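Local structure of cellobiose 2-epimerase (Spirochaeta thermophila DSM 6192, 5ZIG) at residues E153-Y164 with A216-F224. The protein probably catalyses the reversible epimerization of cellobiose to 4-O-beta-D-glucopyranosyl-D-mannose. Residues are numbered along the deposited sequence; the frame is centred on the assembly and turned at random.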
loop_
_atom_site.group_PDB
_atom_site.type_symbol
_atom_site.label_atom_id
_atom_site.label_comp_id
_atom_site.label_asym_id
_atom_site.label_seq_id
_atom_site.Cartn_x
_atom_site.Cartn_y
_atom_site.Cartn_z
ATOM N N GLU A 153 -16.882 -6.026 8.320
ATOM C CA GLU A 153 -17.905 -6.873 7.733
ATOM C C GLU A 153 -19.280 -6.503 8.278
ATOM O O GLU A 153 -20.232 -6.323 7.511
ATOM C CB GLU A 153 -17.583 -8.350 7.989
ATOM C CG GLU A 153 -16.235 -8.807 7.401
ATOM C CD GLU A 153 -16.180 -8.673 5.897
ATOM O OE1 GLU A 153 -16.995 -9.322 5.196
ATOM O OE2 GLU A 153 -15.318 -7.894 5.418
ATOM N N ASP A 154 -19.391 -6.325 9.594
ATOM C CA ASP A 154 -20.725 -6.138 10.168
ATOM C C ASP A 154 -21.285 -4.744 9.880
ATOM O O ASP A 154 -22.461 -4.612 9.512
ATOM C CB ASP A 154 -20.692 -6.439 11.672
ATOM C CG ASP A 154 -20.255 -7.890 11.978
ATOM O OD1 ASP A 154 -19.819 -8.179 13.122
ATOM O OD2 ASP A 154 -20.327 -8.742 11.060
ATOM N N ARG A 155 -20.473 -3.694 10.018
ATOM C CA ARG A 155 -20.930 -2.340 9.712
ATOM C C ARG A 155 -20.508 -1.852 8.332
ATOM O O ARG A 155 -21.253 -1.090 7.711
ATOM C CB ARG A 155 -20.421 -1.334 10.758
ATOM C CG ARG A 155 -20.685 -1.709 12.220
ATOM C CD ARG A 155 -22.177 -1.801 12.538
ATOM N NE ARG A 155 -22.887 -0.554 12.253
ATOM C CZ ARG A 155 -23.877 -0.450 11.373
ATOM N NH1 ARG A 155 -24.280 -1.518 10.695
ATOM N NH2 ARG A 155 -24.468 0.716 11.168
ATOM N N GLY A 156 -19.342 -2.270 7.831
ATOM C CA GLY A 156 -18.828 -1.701 6.595
ATOM C C GLY A 156 -19.456 -2.243 5.331
ATOM O O GLY A 156 -19.580 -1.515 4.339
ATOM N N ARG A 157 -19.875 -3.507 5.339
ATOM C CA ARG A 157 -20.342 -4.134 4.109
ATOM C C ARG A 157 -21.709 -3.595 3.704
ATOM O O ARG A 157 -22.645 -3.558 4.509
ATOM C CB ARG A 157 -20.409 -5.652 4.261
ATOM C CG ARG A 157 -19.116 -6.370 3.911
ATOM C CD ARG A 157 -18.833 -6.447 2.389
ATOM N NE ARG A 157 -20.028 -6.568 1.550
ATOM C CZ ARG A 157 -20.636 -7.712 1.237
ATOM N NH1 ARG A 157 -20.186 -8.876 1.697
ATOM N NH2 ARG A 157 -21.700 -7.688 0.452
ATOM N N ASP A 158 -21.807 -3.177 2.445
ATOM C CA ASP A 158 -23.083 -2.921 1.795
ATOM C C ASP A 158 -23.592 -4.287 1.342
ATOM O O ASP A 158 -23.114 -4.831 0.347
ATOM C CB ASP A 158 -22.880 -1.956 0.631
ATOM C CG ASP A 158 -24.149 -1.717 -0.187
ATOM O OD1 ASP A 158 -24.102 -0.801 -1.039
ATOM O OD2 ASP A 158 -25.188 -2.408 0.012
ATOM N N ARG A 159 -24.553 -4.843 2.084
ATOM C CA ARG A 159 -25.056 -6.172 1.773
ATOM C C ARG A 159 -26.080 -6.165 0.649
ATOM O O ARG A 159 -26.418 -7.235 0.137
ATOM C CB ARG A 159 -25.654 -6.811 3.021
ATOM C CG ARG A 159 -24.708 -6.829 4.221
ATOM C CD ARG A 159 -23.608 -7.890 4.086
ATOM N NE ARG A 159 -22.960 -8.150 5.371
ATOM C CZ ARG A 159 -21.843 -8.853 5.531
ATOM N NH1 ARG A 159 -21.226 -9.389 4.485
ATOM N NH2 ARG A 159 -21.337 -9.018 6.747
ATOM N N ARG A 160 -26.573 -4.993 0.249
ATOM C CA ARG A 160 -27.463 -4.908 -0.902
ATOM C C ARG A 160 -26.688 -4.938 -2.215
ATOM O O ARG A 160 -26.996 -5.734 -3.111
ATOM C CB ARG A 160 -28.299 -3.633 -0.800
ATOM C CG ARG A 160 -29.291 -3.396 -1.923
ATOM C CD ARG A 160 -30.310 -2.349 -1.474
ATOM N NE ARG A 160 -31.025 -1.718 -2.580
ATOM C CZ ARG A 160 -31.164 -0.401 -2.731
ATOM N NH1 ARG A 160 -30.629 0.437 -1.849
ATOM N NH2 ARG A 160 -31.838 0.078 -3.770
ATOM N N HIS A 161 -25.680 -4.072 -2.354
ATOM C CA HIS A 161 -24.982 -3.899 -3.617
ATOM C C HIS A 161 -23.557 -4.428 -3.620
ATOM O O HIS A 161 -22.892 -4.328 -4.651
ATOM C CB HIS A 161 -24.969 -2.421 -4.020
ATOM C CG HIS A 161 -26.296 -1.926 -4.514
ATOM N ND1 HIS A 161 -27.156 -1.185 -3.727
ATOM C CD2 HIS A 161 -26.918 -2.085 -5.706
ATOM C CE1 HIS A 161 -28.245 -0.898 -4.420
ATOM N NE2 HIS A 161 -28.123 -1.432 -5.624
ATOM N N GLY A 162 -23.079 -5.000 -2.520
ATOM C CA GLY A 162 -21.731 -5.524 -2.452
ATOM C C GLY A 162 -20.745 -4.425 -2.098
ATOM O O GLY A 162 -21.062 -3.242 -2.121
ATOM N N GLY A 163 -19.522 -4.824 -1.754
ATOM C CA GLY A 163 -18.494 -3.838 -1.445
ATOM C C GLY A 163 -18.728 -3.206 -0.078
ATOM O O GLY A 163 -19.525 -3.696 0.726
ATOM N N TYR A 164 -18.021 -2.097 0.172
ATOM C CA TYR A 164 -17.929 -1.442 1.472
ATOM C C TYR A 164 -18.165 0.061 1.337
ATOM O O TYR A 164 -17.665 0.699 0.404
ATOM C CB TYR A 164 -16.541 -1.657 2.168
ATOM C CG TYR A 164 -16.173 -3.118 2.381
ATOM C CD1 TYR A 164 -16.236 -3.686 3.653
ATOM C CD2 TYR A 164 -15.764 -3.919 1.328
ATOM C CE1 TYR A 164 -15.941 -4.999 3.858
ATOM C CE2 TYR A 164 -15.445 -5.252 1.530
ATOM C CZ TYR A 164 -15.543 -5.784 2.803
ATOM O OH TYR A 164 -15.248 -7.105 3.050
ATOM N N ALA A 216 -14.600 -13.294 2.271
ATOM C CA ALA A 216 -14.598 -11.857 1.991
ATOM C C ALA A 216 -13.654 -11.525 0.836
ATOM O O ALA A 216 -13.963 -10.665 -0.000
ATOM C CB ALA A 216 -14.223 -11.072 3.246
ATOM N N MET A 217 -12.513 -12.225 0.759
ATOM C CA MET A 217 -11.585 -12.065 -0.366
ATOM C C MET A 217 -12.249 -12.407 -1.698
ATOM O O MET A 217 -12.151 -11.646 -2.664
ATOM C CB MET A 217 -10.339 -12.928 -0.148
ATOM C CG MET A 217 -9.417 -12.390 0.940
ATOM S SD MET A 217 -8.190 -13.595 1.485
ATOM C CE MET A 217 -7.033 -13.646 0.090
ATOM N N GLU A 218 -12.943 -13.546 -1.761
ATOM C CA GLU A 218 -13.720 -13.891 -2.948
ATOM C C GLU A 218 -14.652 -12.755 -3.344
ATOM O O GLU A 218 -14.633 -12.294 -4.489
ATOM C CB GLU A 218 -14.529 -15.163 -2.687
ATOM C CG GLU A 218 -13.701 -16.401 -2.303
ATOM C CD GLU A 218 -14.542 -17.684 -2.279
ATOM O OE1 GLU A 218 -15.555 -17.701 -1.548
ATOM O OE2 GLU A 218 -14.181 -18.682 -2.934
ATOM N N HIS A 219 -15.479 -12.296 -2.392
ATOM C CA HIS A 219 -16.365 -11.169 -2.660
ATOM C C HIS A 219 -15.597 -10.007 -3.288
ATOM O O HIS A 219 -16.016 -9.445 -4.307
ATOM C CB HIS A 219 -17.029 -10.704 -1.364
ATOM C CG HIS A 219 -17.922 -9.521 -1.549
ATOM N ND1 HIS A 219 -18.986 -9.523 -2.426
ATOM C CD2 HIS A 219 -17.919 -8.303 -0.964
ATOM C CE1 HIS A 219 -19.604 -8.355 -2.369
ATOM N NE2 HIS A 219 -18.976 -7.596 -1.489
ATOM N N LEU A 220 -14.460 -9.642 -2.686
ATOM C CA LEU A 220 -13.678 -8.502 -3.177
ATOM C C LEU A 220 -13.189 -8.736 -4.602
ATOM O O LEU A 220 -13.191 -7.814 -5.427
ATOM C CB LEU A 220 -12.507 -8.227 -2.227
ATOM C CG LEU A 220 -12.918 -7.409 -0.994
ATOM C CD1 LEU A 220 -11.925 -7.498 0.143
ATOM C CD2 LEU A 220 -13.177 -5.954 -1.381
ATOM N N ILE A 221 -12.781 -9.970 -4.915
ATOM C CA ILE A 221 -12.294 -10.259 -6.263
ATOM C C ILE A 221 -13.405 -10.042 -7.284
ATOM O O ILE A 221 -13.177 -9.461 -8.353
ATOM C CB ILE A 221 -11.703 -11.684 -6.338
ATOM C CG1 ILE A 221 -10.375 -11.735 -5.582
ATOM C CG2 ILE A 221 -11.424 -12.062 -7.774
ATOM C CD1 ILE A 221 -10.237 -12.860 -4.618
ATOM N N LEU A 222 -14.630 -10.471 -6.956
ATOM C CA LEU A 222 -15.748 -10.265 -7.872
ATOM C C LEU A 222 -16.073 -8.787 -8.056
ATOM O O LEU A 222 -16.489 -8.378 -9.145
ATOM C CB LEU A 222 -16.992 -11.019 -7.378
ATOM C CG LEU A 222 -16.989 -12.546 -7.534
ATOM C CD1 LEU A 222 -18.055 -13.148 -6.653
ATOM C CD2 LEU A 222 -17.208 -12.958 -8.985
ATOM N N ILE A 223 -15.919 -7.976 -7.004
ATOM C CA ILE A 223 -16.116 -6.537 -7.136
ATOM C C ILE A 223 -15.105 -5.970 -8.128
ATOM O O ILE A 223 -15.449 -5.194 -9.034
ATOM C CB ILE A 223 -15.992 -5.855 -5.759
ATOM C CG1 ILE A 223 -17.037 -6.385 -4.787
ATOM C CG2 ILE A 223 -16.036 -4.332 -5.888
ATOM C CD1 ILE A 223 -18.454 -6.125 -5.217
ATOM N N PHE A 224 -13.839 -6.360 -7.966
ATOM C CA PHE A 224 -12.791 -5.888 -8.864
ATOM C C PHE A 224 -13.004 -6.404 -10.279
ATOM O O PHE A 224 -12.915 -5.629 -11.232
ATOM C CB PHE A 224 -11.419 -6.291 -8.322
ATOM C CG PHE A 224 -10.848 -5.294 -7.337
ATOM C CD1 PHE A 224 -10.140 -4.183 -7.790
ATOM C CD2 PHE A 224 -11.042 -5.448 -5.966
ATOM C CE1 PHE A 224 -9.622 -3.254 -6.890
ATOM C CE2 PHE A 224 -10.526 -4.530 -5.057
ATOM C CZ PHE A 224 -9.819 -3.427 -5.519
#
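In the (alpha/alpha)6 barrel of the N-acylglucosamine 2-epimerase family, the end of helix 139-156 and the loop after it pack against helix 211-228, joined chiefly by an Arg157-His219 stack and a backbone-to-imidazole hydrogen bond. The guanidinium of Arg157 stacks over one face of the His219 ring, centres 3.7 Å apart and planes 26° apart, with His219 NE2 above the middle of the guanidinium. His219 holds CG anti to the backbone N, which carries the ring out to the loop, where Gly163 N donates to NE2 at 2.8 Å. That bond is nearly straight (N-H...acceptor angle 175°), though its donor sits 17° out of the ring plane. Because a backbone N-H is the donor, NE2 is likely to be unprotonated. Arg157 is steadied from its own loop by a bond from NH2 to Asp158 O and a weak one from NE to Gly163 O. Cutting Arg157 back to an alanine is likely to uncover one imidazole face and take this donor from Asp158 O. Gly162, lacking a beta carbon, brings CA to 3.5 Å from His219 CE1 at the ring edge. Tyr164 CE2 meets Leu220 CD2 at 3.8 Å, the two side chains crossing at about a right angle. Tyr164 OH gives a very short 2.5 Å bond to Glu153 OE2; the same OE2 is hydrogen-bonded to Tyr201 OH of helix 191-208, while Glu153 OE1 rests 3.8 Å from Ala216 CB.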